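Local coordinates for lombricine kinase (Urechis caupo, PDB 3JPZ), which catalyses the reversible transfer of a phosphoryl group between ATP and the guanidino compound lombricine, as a member of the phosphagen kinase family, at residues K36-A39 and H40-V44; A63-E66 and E67-E70; V71-E74 and L75-V79; S132-R135 and G136-R139. One frame throughout, in Å; residues are numbered along the deposited sequence.

Interaction 1. Residues K36-A39 and H40-V44; sequences KKTA and HGVTV
Thr38 and Val42 meet through both backbone and side chain where the loop between helices 27-33 and 44-53 doubles back on itself. This loop, like the stretches of interactions 2 and 3, belongs to the N-terminal domain of the phosphagen kinase family. Backbone and water links tie the two arms. Thr38 N donates to Val42 O at 3.0 Å, lying in the carbonyl plane, and that same oxygen receives a CA-H...O contact from Lys37 CA at 3.3 Å. At the tip, residues Thr38 to Gly41 make a type I beta turn, closed by Gly41 N on Thr38 O. Further down, a water donates to Lys36 O and accepts from Val44 N (2.9 Å), bridging the arms where they have moved apart.

The side-chain hydroxyl of Thr38 does the rest of the polar work. With chi1 at 72°, OG1 sits between the backbone N and the carbonyl carbon and turns into the loop, where it accepts from His40 N at 3.0 Å and Val42 N at 3.1 Å. Both bonds are bent, and the first makes an ST turn. It is also hydrogen-bonded to Asp65, whose carboxylate holds the His40 ring through ND1 as well. Thr43, just before helix 44-53, is its N-cap and takes Lys46 N with its hydroxyl.

Apolar packing is modest: the Thr38 methyl CG2 lies 3.6 Å from Val42 CB.

With two amides donating to Thr38 OG1, its own proton probably goes to the Asp65 carboxylate; a buried threonine thus couples the turn to an acidic residue.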
ATOM      1  N   LYS A  36     -10.381  -1.890  21.689  1.00 40.43           N
ATOM      2  CA  LYS A  36     -10.472  -0.457  21.926  1.00 29.71           C
ATOM      3  C   LYS A  36     -10.554   0.283  20.596  1.00 31.54           C
ATOM      4  O   LYS A  36     -10.037  -0.172  19.572  1.00 21.69           O
ATOM      5  CB  LYS A  36      -9.276   0.054  22.727  1.00 25.22           C
ATOM      6  CG  LYS A  36      -9.004  -0.706  24.007  1.00 21.11           C
ATOM      7  CD  LYS A  36      -8.116   0.094  24.945  1.00 28.43           C
ATOM      8  CE  LYS A  36      -8.893   1.235  25.590  1.00 34.46           C
ATOM      9  NZ  LYS A  36      -8.011   2.192  26.307  1.00 39.32           N
ATOM     10  N   LYS A  37     -11.221   1.426  20.621  1.00 21.64           N
ATOM     11  CA  LYS A  37     -11.362   2.248  19.439  1.00 30.32           C
ATOM     12  C   LYS A  37     -11.466   3.701  19.857  1.00 29.22           C
ATOM     13  O   LYS A  37     -12.102   4.020  20.859  1.00 30.86           O
ATOM     14  CB  LYS A  37     -12.609   1.844  18.652  1.00 43.96           C
ATOM     15  CG  LYS A  37     -13.927   2.163  19.349  1.00 56.38           C
ATOM     16  CD  LYS A  37     -15.102   2.065  18.389  1.00 61.03           C
ATOM     17  CE  LYS A  37     -14.950   0.873  17.453  1.00 64.00           C
ATOM     18  NZ  LYS A  37     -16.163   0.631  16.631  1.00 53.29           N
ATOM     19  N   THR A  38     -10.835   4.580  19.090  1.00 24.49           N
ATOM     20  CA  THR A  38     -10.973   6.010  19.316  1.00 33.00           C
ATOM     21  C   THR A  38     -12.351   6.410  18.830  1.00 26.19           C
ATOM     22  O   THR A  38     -13.098   5.575  18.335  1.00 24.42           O
ATOM     23  CB  THR A  38      -9.938   6.814  18.521  1.00 28.74           C
ATOM     24  OG1 THR A  38     -10.284   6.781  17.131  1.00 22.02           O
ATOM     25  CG2 THR A  38      -8.532   6.243  18.726  1.00 22.22           C
ATOM     26  N   ALA A  39     -12.682   7.688  18.951  1.00 24.65           N
ATOM     27  CA  ALA A  39     -13.958   8.188  18.459  1.00 23.25           C
ATOM     28  C   ALA A  39     -13.995   8.177  16.936  1.00 39.06           C
ATOM     29  O   ALA A  39     -15.067   8.213  16.341  1.00 35.71           O
ATOM     30  CB  ALA A  39     -14.218   9.601  18.992  1.00 29.29           C
ATOM     31  N   HIS A  40     -12.828   8.130  16.300  1.00 22.69           N
ATOM     32  CA  HIS A  40     -12.783   8.072  14.845  1.00 24.94           C
ATOM     33  C   HIS A  40     -12.573   6.638  14.351  1.00 30.36           C
ATOM     34  O   HIS A  40     -12.401   6.401  13.153  1.00 17.80           O
ATOM     35  CB  HIS A  40     -11.704   9.003  14.293  1.00 17.99           C
ATOM     36  CG  HIS A  40     -11.869  10.433  14.706  1.00 30.95           C
ATOM     37  ND1 HIS A  40     -10.986  11.069  15.552  1.00 34.50           N
ATOM     38  CD2 HIS A  40     -12.815  11.349  14.391  1.00 33.99           C
ATOM     39  CE1 HIS A  40     -11.379  12.318  15.734  1.00 44.91           C
ATOM     40  NE2 HIS A  40     -12.487  12.513  15.043  1.00 32.54           N
ATOM     41  N   GLY A  41     -12.590   5.687  15.279  1.00 17.67           N
ATOM     42  CA  GLY A  41     -12.586   4.279  14.931  1.00 20.54           C
ATOM     43  C   GLY A  41     -11.198   3.713  14.719  1.00 25.78           C
ATOM     44  O   GLY A  41     -11.039   2.585  14.257  1.00 21.83           O
ATOM     45  N   VAL A  42     -10.182   4.500  15.037  1.00 16.27           N
ATOM     46  CA  VAL A  42      -8.819   3.994  15.013  1.00 21.53           C
ATOM     47  C   VAL A  42      -8.694   2.861  16.023  1.00 14.65           C
ATOM     48  O   VAL A  42      -9.162   2.968  17.151  1.00 29.97           O
ATOM     49  CB  VAL A  42      -7.796   5.085  15.351  1.00 17.93           C
ATOM     50  CG1 VAL A  42      -6.393   4.487  15.430  1.00 26.00           C
ATOM     51  CG2 VAL A  42      -7.853   6.190  14.319  1.00 15.34           C
ATOM     52  N   THR A  43      -8.043   1.782  15.609  1.00 21.84           N
ATOM     53  CA  THR A  43      -7.866   0.613  16.456  1.00 18.45           C
ATOM     54  C   THR A  43      -6.387   0.321  16.655  1.00 19.34           C
ATOM     55  O   THR A  43      -5.550   0.826  15.916  1.00 12.87           O
ATOM     56  CB  THR A  43      -8.449  -0.628  15.783  1.00 26.84           C
ATOM     57  OG1 THR A  43      -7.660  -0.935  14.630  1.00 13.69           O
ATOM     58  CG2 THR A  43      -9.887  -0.390  15.359  1.00 16.28           C
ATOM     59  N   VAL A  44      -6.071  -0.515  17.638  1.00 15.34           N
ATOM     60  CA  VAL A  44      -4.686  -0.889  17.884  1.00 28.58           C
ATOM     61  C   VAL A  44      -4.077  -1.454  16.605  1.00 15.34           C
ATOM     62  O   VAL A  44      -2.950  -1.126  16.251  1.00 15.37           O
ATOM     63  CB  VAL A  44      -4.550  -1.914  19.036  1.00 30.13           C
ATOM     64  CG1 VAL A  44      -5.076  -3.288  18.622  1.00 12.66           C
ATOM     65  CG2 VAL A  44      -3.099  -2.010  19.489  1.00 34.36           C
TER
HETATM   66  O   HOH W   1      -8.084  -1.905  19.201  1.00 15.77           O

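Interaction 2. Residues A63-E66 and E67-E70; sequences AGDE and ESYE
Asp65 and Ser68 are the ends of a type I beta turn that carries the chain from the loop 63-66 into helix 68-71. Ser68 N donates to Asp65 O at 2.9 Å, and one residue on, Tyr69 N reaches Glu66 O at 3.3 Å.

The Asp65 side chain folds over this turn. Its CG lies between the backbone N and the carbonyl carbon (chi1 68°), which brings OD1 back to the start of the helix. There Asp65 OD1 takes a weak, bent bond from Ser68 N at 2.8 Å, a capping bond, and a second from Ser68 OG at 2.9 Å on its anti side. Ser68 OG in turn accepts weakly from Gly64 N, so the serine hydroxyl links the incoming loop to the capping carboxylate. Asp65 OD2, engaged by His40 and Thr38 of the 36-44 loop, lies 3.4 Å from Glu67 OE1; the donors on OD2 may ease the repulsion. The two carboxylate planes are 45° apart.

On the apolar side, Ala63 CB packs on Ser68 CB at 3.5 Å and on Tyr69 CE2 at 3.7 Å, while Glu66 O lies in the plane of the tyrosine ring, at its edge. Tyr69 OH bonds to Cys268 O, and Glu66 forms a salt bridge with Arg125.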
ATOM      1  N   ALA A  63      -0.254   7.083  14.585  1.00 14.32           N
ATOM      2  CA  ALA A  63      -1.571   7.477  15.052  1.00 15.60           C
ATOM      3  C   ALA A  63      -2.507   7.609  13.876  1.00 13.66           C
ATOM      4  O   ALA A  63      -2.166   8.213  12.860  1.00 18.94           O
ATOM      5  CB  ALA A  63      -1.490   8.797  15.824  1.00 13.41           C
ATOM      6  N   GLY A  64      -3.688   7.023  14.005  1.00 13.00           N
ATOM      7  CA  GLY A  64      -4.741   7.273  13.046  1.00 19.53           C
ATOM      8  C   GLY A  64      -5.371   8.626  13.316  1.00 14.05           C
ATOM      9  O   GLY A  64      -5.950   9.250  12.426  1.00 27.81           O
ATOM     10  N   ASP A  65      -5.261   9.079  14.557  1.00 15.83           N
ATOM     11  CA  ASP A  65      -5.853  10.346  14.965  1.00 32.02           C
ATOM     12  C   ASP A  65      -5.278  10.816  16.300  1.00 33.27           C
ATOM     13  O   ASP A  65      -4.488  10.116  16.929  1.00 20.93           O
ATOM     14  CB  ASP A  65      -7.382  10.235  15.030  1.00 23.45           C
ATOM     15  CG  ASP A  65      -7.881   9.314  16.150  1.00 32.04           C
ATOM     16  OD1 ASP A  65      -7.065   8.702  16.870  1.00 13.90           O
ATOM     17  OD2 ASP A  65      -9.119   9.205  16.312  1.00 23.87           O
ATOM     18  N   GLU A  66      -5.671  12.011  16.723  1.00 18.79           N
ATOM     19  CA  GLU A  66      -5.088  12.622  17.908  1.00 36.39           C
ATOM     20  C   GLU A  66      -5.372  11.737  19.106  1.00 29.51           C
ATOM     21  O   GLU A  66      -4.529  11.566  19.992  1.00 15.01           O
ATOM     22  CB  GLU A  66      -5.673  14.019  18.127  1.00 29.81           C
ATOM     23  CG  GLU A  66      -5.350  14.614  19.474  1.00 33.62           C
ATOM     24  CD  GLU A  66      -5.624  16.103  19.541  1.00 28.80           C
ATOM     25  OE1 GLU A  66      -6.340  16.631  18.664  1.00 26.05           O
ATOM     26  OE2 GLU A  66      -5.119  16.745  20.477  1.00 22.92           O
ATOM     27  N   GLU A  67      -6.563  11.152  19.095  1.00 21.53           N
ATOM     28  CA  GLU A  67      -7.051  10.349  20.198  1.00 32.34           C
ATOM     29  C   GLU A  67      -6.230   9.069  20.338  1.00 12.53           C
ATOM     30  O   GLU A  67      -6.206   8.443  21.391  1.00 18.18           O
ATOM     31  CB  GLU A  67      -8.531  10.025  19.979  1.00 30.84           C
ATOM     32  CG  GLU A  67      -9.490  11.195  20.258  1.00 35.19           C
ATOM     33  CD  GLU A  67      -9.573  12.216  19.122  1.00 40.53           C
ATOM     34  OE1 GLU A  67      -8.861  12.074  18.106  1.00 22.24           O
ATOM     35  OE2 GLU A  67     -10.364  13.176  19.244  1.00 51.17           O
ATOM     36  N   SER A  68      -5.546   8.691  19.269  1.00 12.42           N
ATOM     37  CA  SER A  68      -4.703   7.504  19.286  1.00 26.14           C
ATOM     38  C   SER A  68      -3.721   7.511  20.447  1.00 11.82           C
ATOM     39  O   SER A  68      -3.472   6.480  21.058  1.00 19.51           O
ATOM     40  CB  SER A  68      -3.932   7.384  17.978  1.00 17.55           C
ATOM     41  OG  SER A  68      -4.782   6.967  16.931  1.00 12.72           O
ATOM     42  N   TYR A  69      -3.160   8.670  20.754  1.00 15.67           N
ATOM     43  CA  TYR A  69      -2.154   8.762  21.812  1.00 20.18           C
ATOM     44  C   TYR A  69      -2.712   8.447  23.200  1.00 25.79           C
ATOM     45  O   TYR A  69      -1.992   7.982  24.076  1.00 18.23           O
ATOM     46  CB  TYR A  69      -1.489  10.139  21.783  1.00 24.10           C
ATOM     47  CG  TYR A  69      -0.530  10.290  20.625  1.00 13.01           C
ATOM     48  CD1 TYR A  69       0.773   9.823  20.720  1.00 24.28           C
ATOM     49  CD2 TYR A  69      -0.929  10.870  19.433  1.00 12.85           C
ATOM     50  CE1 TYR A  69       1.652   9.947  19.668  1.00 10.88           C
ATOM     51  CE2 TYR A  69      -0.057  11.002  18.379  1.00 13.18           C
ATOM     52  CZ  TYR A  69       1.238  10.536  18.504  1.00 26.43           C
ATOM     53  OH  TYR A  69       2.131  10.652  17.463  1.00 16.82           O
ATOM     54  N   GLU A  70      -3.999   8.683  23.412  1.00 25.40           N
ATOM     55  CA  GLU A  70      -4.571   8.384  24.713  1.00 24.21           C
ATOM     56  C   GLU A  70      -5.219   6.994  24.756  1.00 21.29           C
ATOM     57  O   GLU A  70      -4.985   6.245  25.692  1.00 24.04           O
ATOM     58  CB  GLU A  70      -5.549   9.477  25.150  1.00 30.09           C
ATOM     59  CG  GLU A  70      -6.585   9.847  24.121  1.00 43.82           C
ATOM     60  CD  GLU A  70      -7.771  10.570  24.730  1.00 61.97           C
ATOM     61  OE1 GLU A  70      -7.556  11.425  25.617  1.00 67.19           O
ATOM     62  OE2 GLU A  70      -8.917  10.281  24.324  1.00 70.26           O
TER

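Interaction 3. Residues V71-E74 and L75-V79; sequences VFKE and LFDAV
Phe72 and Phe76 are one helical turn apart at the start of helix 73-83, for which Phe72 is the N-cap. It is also the residue where helix 68-71 gives up helical backbone angles, so the break between the two helices lies here.

Backbone bonds come first. Phe72 O accepts two amides: Phe76 N at 3.1 Å, nearly along the C=O axis, and Leu75 N at 3.0 Å, from above the carbonyl plane. The same Phe72 O lies in the plane of the Phe76 ring, at its edge. Asp77 N follows on Lys73 O, and Ala78 N makes a weak bond to Glu74 O.

In the apolar packing, Phe72 CB rests on Phe76 CE2 at 3.8 Å. Phe76 also meets the Tyr69 ring, and Leu75 packs against Met29 and Leu33 of helix 27-33.

The charged groups lie on two sides of the helix. Glu74 pairs with Arg32 of helix 27-33, while Asp77 is shared between Arg263, on OD1, and Lys73, on OD2. The lysine leaves the backbone with CG anti to N (chi1 -174°) and bends only at its last torsion, turning the ammonium back over the helix so that Lys73 NZ meets Asp77 OD2 on the syn side at 2.7 Å.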
ATOM      1  N   VAL A  71      -6.007   6.637  23.747  1.00 27.78           N
ATOM      2  CA  VAL A  71      -6.687   5.343  23.748  1.00 28.44           C
ATOM      3  C   VAL A  71      -5.678   4.196  23.746  1.00 22.64           C
ATOM      4  O   VAL A  71      -5.872   3.184  24.418  1.00 28.98           O
ATOM      5  CB  VAL A  71      -7.653   5.205  22.555  1.00 25.90           C
ATOM      6  CG1 VAL A  71      -8.133   3.762  22.409  1.00 21.95           C
ATOM      7  CG2 VAL A  71      -8.828   6.137  22.733  1.00 21.03           C
ATOM      8  N   PHE A  72      -4.601   4.362  22.991  1.00 15.70           N
ATOM      9  CA  PHE A  72      -3.502   3.403  22.991  1.00 21.07           C
ATOM     10  C   PHE A  72      -2.295   4.027  23.662  1.00 24.07           C
ATOM     11  O   PHE A  72      -1.154   3.809  23.262  1.00 23.11           O
ATOM     12  CB  PHE A  72      -3.205   2.983  21.560  1.00 21.39           C
ATOM     13  CG  PHE A  72      -4.438   2.608  20.803  1.00 17.29           C
ATOM     14  CD1 PHE A  72      -5.133   1.457  21.130  1.00 13.42           C
ATOM     15  CD2 PHE A  72      -4.940   3.431  19.810  1.00 22.03           C
ATOM     16  CE1 PHE A  72      -6.284   1.119  20.456  1.00 16.39           C
ATOM     17  CE2 PHE A  72      -6.090   3.092  19.130  1.00 26.26           C
ATOM     18  CZ  PHE A  72      -6.761   1.939  19.453  1.00 25.58           C
ATOM     19  N   LYS A  73      -2.578   4.804  24.704  1.00 24.25           N
ATOM     20  CA  LYS A  73      -1.563   5.541  25.444  1.00 13.90           C
ATOM     21  C   LYS A  73      -0.377   4.683  25.855  1.00 22.02           C
ATOM     22  O   LYS A  73       0.768   5.103  25.726  1.00 19.38           O
ATOM     23  CB  LYS A  73      -2.181   6.180  26.685  1.00 29.11           C
ATOM     24  CG  LYS A  73      -1.235   7.091  27.445  1.00 37.12           C
ATOM     25  CD  LYS A  73      -1.978   7.911  28.481  1.00 34.79           C
ATOM     26  CE  LYS A  73      -1.303   9.253  28.708  1.00 39.61           C
ATOM     27  NZ  LYS A  73       0.171   9.116  28.828  1.00 17.32           N
ATOM     28  N   GLU A  74      -0.643   3.485  26.355  1.00 22.15           N
ATOM     29  CA  GLU A  74       0.423   2.675  26.927  1.00 25.29           C
ATOM     30  C   GLU A  74       1.366   2.153  25.850  1.00 22.24           C
ATOM     31  O   GLU A  74       2.523   1.836  26.132  1.00 22.16           O
ATOM     32  CB  GLU A  74      -0.155   1.516  27.734  1.00 28.32           C
ATOM     33  CG  GLU A  74      -0.413   0.252  26.941  1.00 29.54           C
ATOM     34  CD  GLU A  74      -0.790  -0.902  27.841  1.00 28.51           C
ATOM     35  OE1 GLU A  74       0.013  -1.247  28.734  1.00 31.17           O
ATOM     36  OE2 GLU A  74      -1.895  -1.448  27.664  1.00 24.69           O
ATOM     37  N   LEU A  75       0.871   2.074  24.619  1.00 26.41           N
ATOM     38  CA  LEU A  75       1.695   1.635  23.504  1.00 14.09           C
ATOM     39  C   LEU A  75       2.507   2.794  22.947  1.00 17.82           C
ATOM     40  O   LEU A  75       3.708   2.666  22.686  1.00 20.16           O
ATOM     41  CB  LEU A  75       0.831   1.006  22.405  1.00 12.42           C
ATOM     42  CG  LEU A  75       1.588   0.512  21.171  1.00 21.91           C
ATOM     43  CD1 LEU A  75       2.815  -0.319  21.550  1.00 16.88           C
ATOM     44  CD2 LEU A  75       0.654  -0.280  20.274  1.00 25.90           C
ATOM     45  N   PHE A  76       1.853   3.930  22.749  1.00 19.38           N
ATOM     46  CA  PHE A  76       2.561   5.106  22.289  1.00 22.30           C
ATOM     47  C   PHE A  76       3.587   5.528  23.316  1.00 12.67           C
ATOM     48  O   PHE A  76       4.695   5.894  22.964  1.00 17.79           O
ATOM     49  CB  PHE A  76       1.595   6.246  21.986  1.00 15.07           C
ATOM     50  CG  PHE A  76       0.890   6.083  20.682  1.00 12.64           C
ATOM     51  CD1 PHE A  76       1.374   6.693  19.538  1.00 11.07           C
ATOM     52  CD2 PHE A  76      -0.226   5.281  20.586  1.00 13.80           C
ATOM     53  CE1 PHE A  76       0.737   6.533  18.344  1.00 16.02           C
ATOM     54  CE2 PHE A  76      -0.861   5.110  19.383  1.00 18.63           C
ATOM     55  CZ  PHE A  76      -0.383   5.732  18.264  1.00 14.01           C
ATOM     56  N   ASP A  77       3.239   5.447  24.591  1.00 16.85           N
ATOM     57  CA  ASP A  77       4.148   5.932  25.619  1.00 20.47           C
ATOM     58  C   ASP A  77       5.424   5.093  25.647  1.00 17.76           C
ATOM     59  O   ASP A  77       6.519   5.622  25.797  1.00 12.87           O
ATOM     60  CB  ASP A  77       3.468   5.957  26.980  1.00 24.87           C
ATOM     61  CG  ASP A  77       2.617   7.196  27.178  1.00 26.78           C
ATOM     62  OD1 ASP A  77       2.362   7.910  26.186  1.00 23.22           O
ATOM     63  OD2 ASP A  77       2.216   7.462  28.329  1.00 23.03           O
ATOM     64  N   ALA A  78       5.292   3.786  25.478  1.00 24.94           N
ATOM     65  CA  ALA A  78       6.466   2.926  25.512  1.00 23.46           C
ATOM     66  C   ALA A  78       7.352   3.198  24.302  1.00 12.23           C
ATOM     67  O   ALA A  78       8.580   3.244  24.405  1.00 20.06           O
ATOM     68  CB  ALA A  78       6.056   1.470  25.554  1.00 20.92           C
ATOM     69  N   VAL A  79       6.723   3.379  23.150  1.00 13.73           N
ATOM     70  CA  VAL A  79       7.457   3.584  21.919  1.00 11.62           C
ATOM     71  C   VAL A  79       8.157   4.943  21.957  1.00 22.50           C
ATOM     72  O   VAL A  79       9.341   5.043  21.661  1.00 20.83           O
ATOM     73  CB  VAL A  79       6.530   3.462  20.684  1.00 15.25           C
ATOM     74  CG1 VAL A  79       7.128   4.146  19.494  1.00 13.78           C
ATOM     75  CG2 VAL A  79       6.255   1.997  20.373  1.00 20.45           C
TER

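Interaction 4. Residues S132-R135 and G136-R139; sequences SCTR and GERR
Thr134 and Glu137 cross at about a right angle, each side chain reaching the other's backbone amide. Thr134 OG1 accepts from Glu137 N at 3.0 Å in a fairly straight bond, and Glu137 OE1 accepts from Thr134 N, also at 3.0 Å, on its anti side. Glu137 gets there by an extended chain beyond CG, its other oxygen being taken by Cys128 N. This reciprocal pair is a capping box, with Thr134 the N-cap of helix 135-149; the hydroxyl is also bound to Asn5 of the second subunit.

Three arginines follow, their guanidinium planes turned against each other. Arg135 and Arg139 lie side by side, pointing the same way, with planes 57° apart. Arg138 crosses Arg135 obliquely and sets the edge of its guanidinium against Arg135 CG, with Arg138 NH1 at 3.7 Å, while Thr134 O stands over one face. Cys133 SG approaches Arg138 NH2 to 3.5 Å. A water donates to Arg135 O (2.7 Å) and accepts from Arg138 NH1 (2.9 Å).

Asp197 holds both Arg138 and Arg135, and Asp200 holds Arg139. Phe11 O of the second subunit takes Arg139 and Asp45 of that subunit takes Arg135, placing this helix start at the dimer interface.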
ATOM      1  N   SER A 132      -5.780   7.410   8.593  1.00 19.82           N
ATOM      2  CA  SER A 132      -7.163   7.046   8.890  1.00 14.01           C
ATOM      3  C   SER A 132      -8.209   8.041   8.386  1.00 22.51           C
ATOM      4  O   SER A 132      -9.400   7.812   8.547  1.00 18.71           O
ATOM      5  CB  SER A 132      -7.340   6.888  10.399  1.00 17.90           C
ATOM      6  OG  SER A 132      -6.497   5.872  10.904  1.00 34.48           O
ATOM      7  N   CYS A 133      -7.772   9.139   7.783  1.00 26.44           N
ATOM      8  CA  CYS A 133      -8.699  10.177   7.357  1.00 23.08           C
ATOM      9  C   CYS A 133      -9.460   9.771   6.103  1.00 30.73           C
ATOM     10  O   CYS A 133      -8.909   9.151   5.196  1.00 13.65           O
ATOM     11  CB  CYS A 133      -7.951  11.479   7.081  1.00 23.23           C
ATOM     12  SG  CYS A 133      -6.822  11.365   5.666  1.00 22.57           S
ATOM     13  N   THR A 134     -10.733  10.140   6.048  1.00 14.54           N
ATOM     14  CA  THR A 134     -11.524   9.899   4.863  1.00 20.99           C
ATOM     15  C   THR A 134     -11.132  10.941   3.829  1.00 18.23           C
ATOM     16  O   THR A 134     -10.458  11.913   4.161  1.00 16.28           O
ATOM     17  CB  THR A 134     -13.025  10.056   5.165  1.00 17.66           C
ATOM     18  OG1 THR A 134     -13.248  11.334   5.774  1.00 16.70           O
ATOM     19  CG2 THR A 134     -13.504   8.963   6.100  1.00 15.24           C
ATOM     20  N   ARG A 135     -11.547  10.736   2.581  1.00 14.81           N
ATOM     21  CA  ARG A 135     -11.415  11.753   1.540  1.00 35.00           C
ATOM     22  C   ARG A 135     -12.070  13.075   1.951  1.00 24.45           C
ATOM     23  O   ARG A 135     -11.585  14.147   1.600  1.00 27.52           O
ATOM     24  CB  ARG A 135     -12.058  11.271   0.242  1.00 31.01           C
ATOM     25  CG  ARG A 135     -11.144  10.446  -0.640  1.00 34.53           C
ATOM     26  CD  ARG A 135     -11.857  10.085  -1.922  1.00 24.77           C
ATOM     27  NE  ARG A 135     -13.085   9.357  -1.640  1.00 18.01           N
ATOM     28  CZ  ARG A 135     -13.159   8.040  -1.495  1.00 24.73           C
ATOM     29  NH1 ARG A 135     -14.330   7.466  -1.235  1.00 24.26           N
ATOM     30  NH2 ARG A 135     -12.065   7.300  -1.613  1.00 19.34           N
ATOM     31  N   GLY A 136     -13.175  12.993   2.683  1.00 23.11           N
ATOM     32  CA  GLY A 136     -13.893  14.181   3.108  1.00 27.50           C
ATOM     33  C   GLY A 136     -13.134  14.933   4.187  1.00 29.28           C
ATOM     34  O   GLY A 136     -13.014  16.159   4.145  1.00 22.64           O
ATOM     35  N   GLU A 137     -12.621  14.191   5.161  1.00 28.11           N
ATOM     36  CA  GLU A 137     -11.829  14.776   6.222  1.00 27.96           C
ATOM     37  C   GLU A 137     -10.632  15.490   5.620  1.00 28.69           C
ATOM     38  O   GLU A 137     -10.305  16.609   6.002  1.00 17.35           O
ATOM     39  CB  GLU A 137     -11.339  13.688   7.174  1.00 16.85           C
ATOM     40  CG  GLU A 137     -12.328  13.282   8.242  1.00 41.13           C
ATOM     41  CD  GLU A 137     -11.732  12.282   9.214  1.00 21.79           C
ATOM     42  OE1 GLU A 137     -11.435  11.147   8.790  1.00 26.34           O
ATOM     43  OE2 GLU A 137     -11.560  12.630  10.398  1.00 16.33           O
ATOM     44  N   ARG A 138      -9.992  14.834   4.660  1.00 16.05           N
ATOM     45  CA  ARG A 138      -8.746  15.316   4.083  1.00 16.05           C
ATOM     46  C   ARG A 138      -8.980  16.596   3.316  1.00 21.87           C
ATOM     47  O   ARG A 138      -8.149  17.504   3.331  1.00 16.59           O
ATOM     48  CB  ARG A 138      -8.165  14.259   3.143  1.00 16.35           C
ATOM     49  CG  ARG A 138      -6.692  14.443   2.828  1.00 17.14           C
ATOM     50  CD  ARG A 138      -6.235  13.467   1.754  1.00 22.81           C
ATOM     51  NE  ARG A 138      -6.135  12.101   2.261  1.00 20.08           N
ATOM     52  CZ  ARG A 138      -6.934  11.094   1.915  1.00 13.07           C
ATOM     53  NH1 ARG A 138      -7.910  11.265   1.036  1.00 14.96           N
ATOM     54  NH2 ARG A 138      -6.743   9.900   2.448  1.00 14.61           N
ATOM     55  N   ARG A 139     -10.111  16.653   2.623  1.00 28.91           N
ATOM     56  CA  ARG A 139     -10.492  17.847   1.892  1.00 23.22           C
ATOM     57  C   ARG A 139     -10.758  18.982   2.863  1.00 18.28           C
ATOM     58  O   ARG A 139     -10.532  20.132   2.529  1.00 24.38           O
ATOM     59  CB  ARG A 139     -11.742  17.590   1.044  1.00 29.06           C
ATOM     60  CG  ARG A 139     -11.474  16.820  -0.234  1.00 21.61           C
ATOM     61  CD  ARG A 139     -12.717  16.072  -0.666  1.00 30.67           C
ATOM     62  NE  ARG A 139     -12.483  15.232  -1.834  1.00 27.03           N
ATOM     63  CZ  ARG A 139     -13.425  14.505  -2.421  1.00 36.71           C
ATOM     64  NH1 ARG A 139     -14.670  14.518  -1.946  1.00 26.57           N
ATOM     65  NH2 ARG A 139     -13.122  13.770  -3.483  1.00 19.53           N
TER
HETATM   66  O   HOH W   2      -9.340  13.673   0.116  1.00 20.77           O

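From the N terminus, interaction 1 closes the loop between helices 27-33 and 44-53. After helix 44-53 comes interaction 2, which turns the chain into helix 68-71, and interaction 3 follows directly at the start of helix 73-83. Interaction 4, beyond strand 113-122, opens helix 135-149. The four lie in series; none nests in or crosses another. In space interactions 1 and 2 join through Asp65, and Lys36 NZ bonds to Val71 O, linking interaction 1 to interaction 3. Tyr69 and Phe76 bring interactions 2 and 3 together. Ser132 touches both Val42 and Gly64, tying 132-139 to the first two, whereas interactions 3 and 4 stay about 9 Å apart at their nearest atoms.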